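Local coordinates for probable M18 family aminopeptidase 1 (Thermotoga maritima, PDB 2GLF), which probably works as a zinc-dependent aminopeptidase of the M18 family, removing residues from the N termini of peptides, and here carries manganese ions, at residues V322-V327 against V414-P419; G350-K355 against Q388-G393. All blocks are in the same frame, centred on the assembly; numbering follows the deposited sequence.

Interaction 1 of 2, residues V322-V327 against V414-P419; sequences VISGDV and VIDMGP. With MN (manganese (II) ion), chain E.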
loop_
_atom_site.group_PDB
_atom_site.type_symbol
_atom_site.label_atom_id
_atom_site.label_comp_id
_atom_site.label_asym_id
_atom_site.label_seq_id
_atom_site.Cartn_x
_atom_site.Cartn_y
_atom_site.Cartn_z
ATOM N N VAL A 322 43.927 28.100 12.116
ATOM C CA VAL A 322 42.647 28.641 11.681
ATOM C C VAL A 322 41.517 28.143 12.569
ATOM O O VAL A 322 41.390 26.950 12.835
ATOM C CB VAL A 322 42.336 28.261 10.205
ATOM C CG1 VAL A 322 40.961 28.771 9.811
ATOM C CG2 VAL A 322 43.386 28.848 9.279
ATOM N N ILE A 323 40.719 29.083 13.053
ATOM C CA ILE A 323 39.571 28.764 13.880
ATOM C C ILE A 323 38.369 29.021 12.985
ATOM O O ILE A 323 38.138 30.154 12.551
ATOM C CB ILE A 323 39.450 29.691 15.104
ATOM C CG1 ILE A 323 40.722 29.622 15.950
ATOM C CG2 ILE A 323 38.209 29.306 15.921
ATOM C CD1 ILE A 323 40.949 28.298 16.587
ATOM N N SER A 324 37.630 27.961 12.682
ATOM C CA SER A 324 36.435 28.055 11.857
ATOM C C SER A 324 35.300 28.521 12.772
ATOM O O SER A 324 34.746 27.731 13.535
ATOM C CB SER A 324 36.111 26.683 11.269
ATOM O OG SER A 324 34.951 26.731 10.463
ATOM N N GLY A 325 34.965 29.805 12.703
ATOM C CA GLY A 325 33.914 30.331 13.556
ATOM C C GLY A 325 32.498 30.190 13.025
ATOM O O GLY A 325 32.041 31.018 12.235
ATOM N N ASP A 326 31.802 29.139 13.455
ATOM C CA ASP A 326 30.426 28.900 13.038
ATOM C C ASP A 326 29.650 28.299 14.211
ATOM O O ASP A 326 30.237 27.742 15.135
ATOM C CB ASP A 326 30.385 27.973 11.822
ATOM C CG ASP A 326 29.132 28.169 10.979
ATOM O OD1 ASP A 326 29.084 27.646 9.849
ATOM O OD2 ASP A 326 28.194 28.846 11.440
ATOM N N VAL A 327 28.329 28.417 14.169
ATOM C CA VAL A 327 27.459 27.935 15.238
ATOM C C VAL A 327 27.109 26.456 15.167
ATOM O O VAL A 327 27.109 25.855 14.097
ATOM C CB VAL A 327 26.130 28.705 15.235
ATOM C CG1 VAL A 327 26.379 30.202 15.388
ATOM C CG2 VAL A 327 25.391 28.423 13.935
ATOM N N VAL A 414 42.836 23.402 11.057
ATOM C CA VAL A 414 41.592 24.089 11.376
ATOM C C VAL A 414 40.778 23.364 12.440
ATOM O O VAL A 414 40.978 22.173 12.687
ATOM C CB VAL A 414 40.728 24.221 10.123
ATOM C CG1 VAL A 414 39.627 25.248 10.350
ATOM C CG2 VAL A 414 41.609 24.586 8.941
ATOM N N ILE A 415 39.851 24.097 13.055
ATOM C CA ILE A 415 38.978 23.568 14.106
ATOM C C ILE A 415 37.710 24.416 14.193
ATOM O O ILE A 415 37.781 25.632 14.342
ATOM C CB ILE A 415 39.679 23.600 15.496
ATOM C CG1 ILE A 415 38.761 23.023 16.574
ATOM C CG2 ILE A 415 40.053 25.027 15.858
ATOM C CD1 ILE A 415 38.450 21.566 16.390
ATOM N N ASP A 416 36.552 23.770 14.091
ATOM C CA ASP A 416 35.279 24.481 14.176
ATOM C C ASP A 416 35.035 24.897 15.623
ATOM O O ASP A 416 35.243 24.110 16.547
ATOM C CB ASP A 416 34.134 23.588 13.697
ATOM C CG ASP A 416 34.328 23.105 12.274
ATOM O OD1 ASP A 416 34.901 22.008 12.078
ATOM O OD2 ASP A 416 33.916 23.834 11.350
HETATM N N MSE A 417 34.585 26.131 15.821
HETATM C CA MSE A 417 34.338 26.630 17.165
HETATM C C MSE A 417 33.341 27.782 17.134
HETATM O O MSE A 417 33.390 28.644 16.256
HETATM C CB MSE A 417 35.657 27.086 17.777
HETATM C CG MSE A 417 35.642 27.205 19.277
HETATM SE SE MSE A 417 37.444 27.317 19.953
HETATM C CE MSE A 417 37.861 25.431 19.960
ATOM N N GLY A 418 32.429 27.784 18.098
ATOM C CA GLY A 418 31.422 28.826 18.159
ATOM C C GLY A 418 30.327 28.493 19.155
ATOM O O GLY A 418 30.378 27.449 19.802
ATOM N N PRO A 419 29.321 29.366 19.307
ATOM C CA PRO A 419 28.223 29.123 20.248
ATOM C C PRO A 419 27.131 28.180 19.704
ATOM O O PRO A 419 27.067 27.909 18.498
ATOM C CB PRO A 419 27.708 30.533 20.527
ATOM C CG PRO A 419 27.851 31.188 19.199
ATOM C CD PRO A 419 29.222 30.718 18.725
HETATM MN MN MN E . 26.767 28.667 9.523
HETATM O O HOH W 1 25.987 27.271 11.258
#
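Ser324 faces Asp416 across two parallel neighbouring strands; their side chains bond each other, while the backbone of Ser324 bonds the residues on either side of Asp416. Ser324 N donates to Ile415 O at 2.9 Å and Ser324 O accepts Met417 N at 2.8 Å. Further on, Asp326 N reaches Met417 O at 3.3 Å, approaching from above the carbonyl plane; Tyr443 OH also bonds that oxygen.

Ser324 OG, anti to its backbone N (chi1 180°), gives a 3.2 Å bond to Asp416 OD2 from above the carboxylate plane. Thr402 OG1 bonds the same oxygen, so two hydroxyls grip it.

These are central strands of the mixed sheet in the M18 metallopeptidase fold, and the segment 322-327 carries a metal ligand. Asp326 holds manganese through both carboxylate oxygens, OD1 and OD2, with a water, His92 and Asp249 also bound. Val327 N donates to Asp326 OD2 at 2.8 Å, which steadies the carboxylate.

Apolar contacts lie on both faces of the pair. Val322 CG1 meets Val414 CG1 at 3.8 Å on the face with Ser324. On the other, Ile323 sets CD1 against Ile415 CG2 and CG2 against Met417 CB, with helix 433-449 packed over it.

Interaction 2 of 2, residues G350-K355 against Q388-G393; sequences GVALVK and QVATLG
Gln388 and Val389 run parallel to Ala352 and Leu353, joined by backbone bonds from Gln388 N to Val351 O (2.9 Å), Leu353 N to Gln388 O (2.9 Å) and Ala390 N to Leu353 O (3.1 Å). The first two are nearly straight at the acceptor, whereas Ala390 N comes in from above the plane of the Leu353 carbonyl.

The side chain of Gln388 adds a further bond at the start of the pair. Its CG sits between the backbone N and the carbonyl carbon (chi1 58°), lying 3.7 Å from Val351 O, and the chain runs on extended to bring NE2 within 3.2 Å of Gly350 O. That oxygen lies close to the amide plane of Gln388, while NE2 stands above the carbonyl plane of Gly350. NE2 also donates to Lys346 O, so one amide nitrogen ties two main-chain carbonyls. An alanine in place of Gln388 would probably leave the carbonyls of Gly350 and Lys346 without this shared donor and let the chain before the strand shift.

The two strands are the ends of a beta-alpha-beta unit, with helix 370-382 between them, and 387-389 is one of the two outermost strands of the mixed sheet within this chain.

Beyond Gln388 the contacts are mostly between small apolar side chains. Ala390 CB meets Ala352 CB at 3.7 Å, and Cys328 of strand 321-329 touches both residues. Val354, its CG1 anti to the backbone N, rests that methyl 3.6 Å from the carbonyl oxygen Ala390 O, while its CG2 lies 4.3 Å from Ala390 CB. Outside the pair, Val389 packs on Asn103 of a second subunit.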
loop_
_atom_site.group_PDB
_atom_site.type_symbol
_atom_site.label_atom_id
_atom_site.label_comp_id
_atom_site.label_asym_id
_atom_site.label_seq_id
_atom_site.Cartn_x
_atom_site.Cartn_y
_atom_site.Cartn_z
ATOM N N GLY A 350 29.318 27.649 27.767
ATOM C CA GLY A 350 30.556 27.932 27.068
ATOM C C GLY A 350 30.565 27.842 25.559
ATOM O O GLY A 350 29.541 27.589 24.928
ATOM N N VAL A 351 31.744 28.066 24.986
ATOM C CA VAL A 351 31.931 28.005 23.546
ATOM C C VAL A 351 31.944 26.533 23.183
ATOM O O VAL A 351 32.433 25.700 23.953
ATOM C CB VAL A 351 33.285 28.600 23.122
ATOM C CG1 VAL A 351 33.249 28.972 21.657
ATOM C CG2 VAL A 351 33.616 29.797 23.974
ATOM N N ALA A 352 31.406 26.212 22.013
ATOM C CA ALA A 352 31.370 24.833 21.566
ATOM C C ALA A 352 32.556 24.545 20.677
ATOM O O ALA A 352 32.857 25.307 19.757
ATOM C CB ALA A 352 30.085 24.555 20.813
ATOM N N LEU A 353 33.238 23.445 20.975
ATOM C CA LEU A 353 34.390 23.008 20.198
ATOM C C LEU A 353 33.895 21.802 19.403
ATOM O O LEU A 353 33.553 20.765 19.975
ATOM C CB LEU A 353 35.543 22.631 21.140
ATOM C CG LEU A 353 36.892 22.181 20.570
ATOM C CD1 LEU A 353 37.973 22.404 21.606
ATOM C CD2 LEU A 353 36.834 20.714 20.165
ATOM N N VAL A 354 33.823 21.962 18.085
ATOM C CA VAL A 354 33.345 20.909 17.192
ATOM C C VAL A 354 34.506 20.287 16.435
ATOM O O VAL A 354 35.095 20.924 15.556
ATOM C CB VAL A 354 32.354 21.469 16.150
ATOM C CG1 VAL A 354 31.624 20.341 15.486
ATOM C CG2 VAL A 354 31.382 22.438 16.806
ATOM N N LYS A 355 34.833 19.042 16.762
ATOM C CA LYS A 355 35.937 18.362 16.098
ATOM C C LYS A 355 35.610 17.968 14.657
ATOM O O LYS A 355 36.500 17.930 13.806
ATOM C CB LYS A 355 36.353 17.127 16.900
ATOM C CG LYS A 355 37.577 16.437 16.347
ATOM C CD LYS A 355 38.190 15.524 17.378
ATOM C CE LYS A 355 39.356 14.742 16.801
ATOM N NZ LYS A 355 38.915 13.836 15.705
ATOM N N GLN A 388 32.784 23.641 25.899
ATOM C CA GLN A 388 32.123 22.340 25.927
ATOM C C GLN A 388 32.272 21.678 24.561
ATOM O O GLN A 388 32.445 22.367 23.561
ATOM C CB GLN A 388 30.635 22.522 26.272
ATOM C CG GLN A 388 29.878 23.429 25.311
ATOM C CD GLN A 388 28.424 23.641 25.707
ATOM O OE1 GLN A 388 27.756 22.718 26.178
ATOM N NE2 GLN A 388 27.919 24.856 25.498
ATOM N N VAL A 389 32.220 20.349 24.515
ATOM C CA VAL A 389 32.341 19.645 23.237
ATOM C C VAL A 389 30.970 19.618 22.588
ATOM O O VAL A 389 29.960 19.574 23.281
ATOM C CB VAL A 389 32.850 18.177 23.406
ATOM C CG1 VAL A 389 33.434 17.980 24.791
ATOM C CG2 VAL A 389 31.736 17.184 23.136
ATOM N N ALA A 390 30.933 19.649 21.262
ATOM C CA ALA A 390 29.655 19.623 20.564
ATOM C C ALA A 390 29.697 18.772 19.304
ATOM O O ALA A 390 30.687 18.753 18.576
ATOM C CB ALA A 390 29.212 21.040 20.220
ATOM N N THR A 391 28.603 18.063 19.067
ATOM C CA THR A 391 28.463 17.205 17.907
ATOM C C THR A 391 27.142 17.561 17.247
ATOM O O THR A 391 26.160 17.857 17.931
ATOM C CB THR A 391 28.436 15.733 18.318
ATOM O OG1 THR A 391 29.673 15.390 18.957
ATOM C CG2 THR A 391 28.247 14.856 17.108
ATOM N N LEU A 392 27.121 17.538 15.919
ATOM C CA LEU A 392 25.914 17.869 15.174
ATOM C C LEU A 392 24.906 16.714 15.153
ATOM O O LEU A 392 24.624 16.135 14.099
ATOM C CB LEU A 392 26.288 18.262 13.745
ATOM C CG LEU A 392 25.154 18.812 12.881
ATOM C CD1 LEU A 392 24.648 20.131 13.461
ATOM C CD2 LEU A 392 25.662 19.004 11.462
ATOM N N GLY A 393 24.372 16.383 16.326
ATOM C CA GLY A 393 23.396 15.311 16.441
ATOM C C GLY A 393 23.952 13.897 16.426
ATOM O O GLY A 393 25.140 13.687 16.162
#

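How the interactions relate
Following the chain from the N terminus, strand 321-329 is the first of the four strands involved to be reached; it contributes 322-327, and strand 351-354 comes next. Helix 370-382 carries it back to strand 387-389, where interaction 2 closes the shorter loop. Only after helix 404-408 does strand 414-421 arrive and close the longer loop of interaction 1, so interaction 2 lies wholly within it. In the sheet the late strand slots between the two earlier ones: it runs parallel to 321-329 and antiparallel to 351-354. Ala352 N and Val354 N probably bond Gly418 O and Asp416 O, and Met417 packs on Leu353. Together the contacts connect the metal-bearing centre of the sheet to its edge.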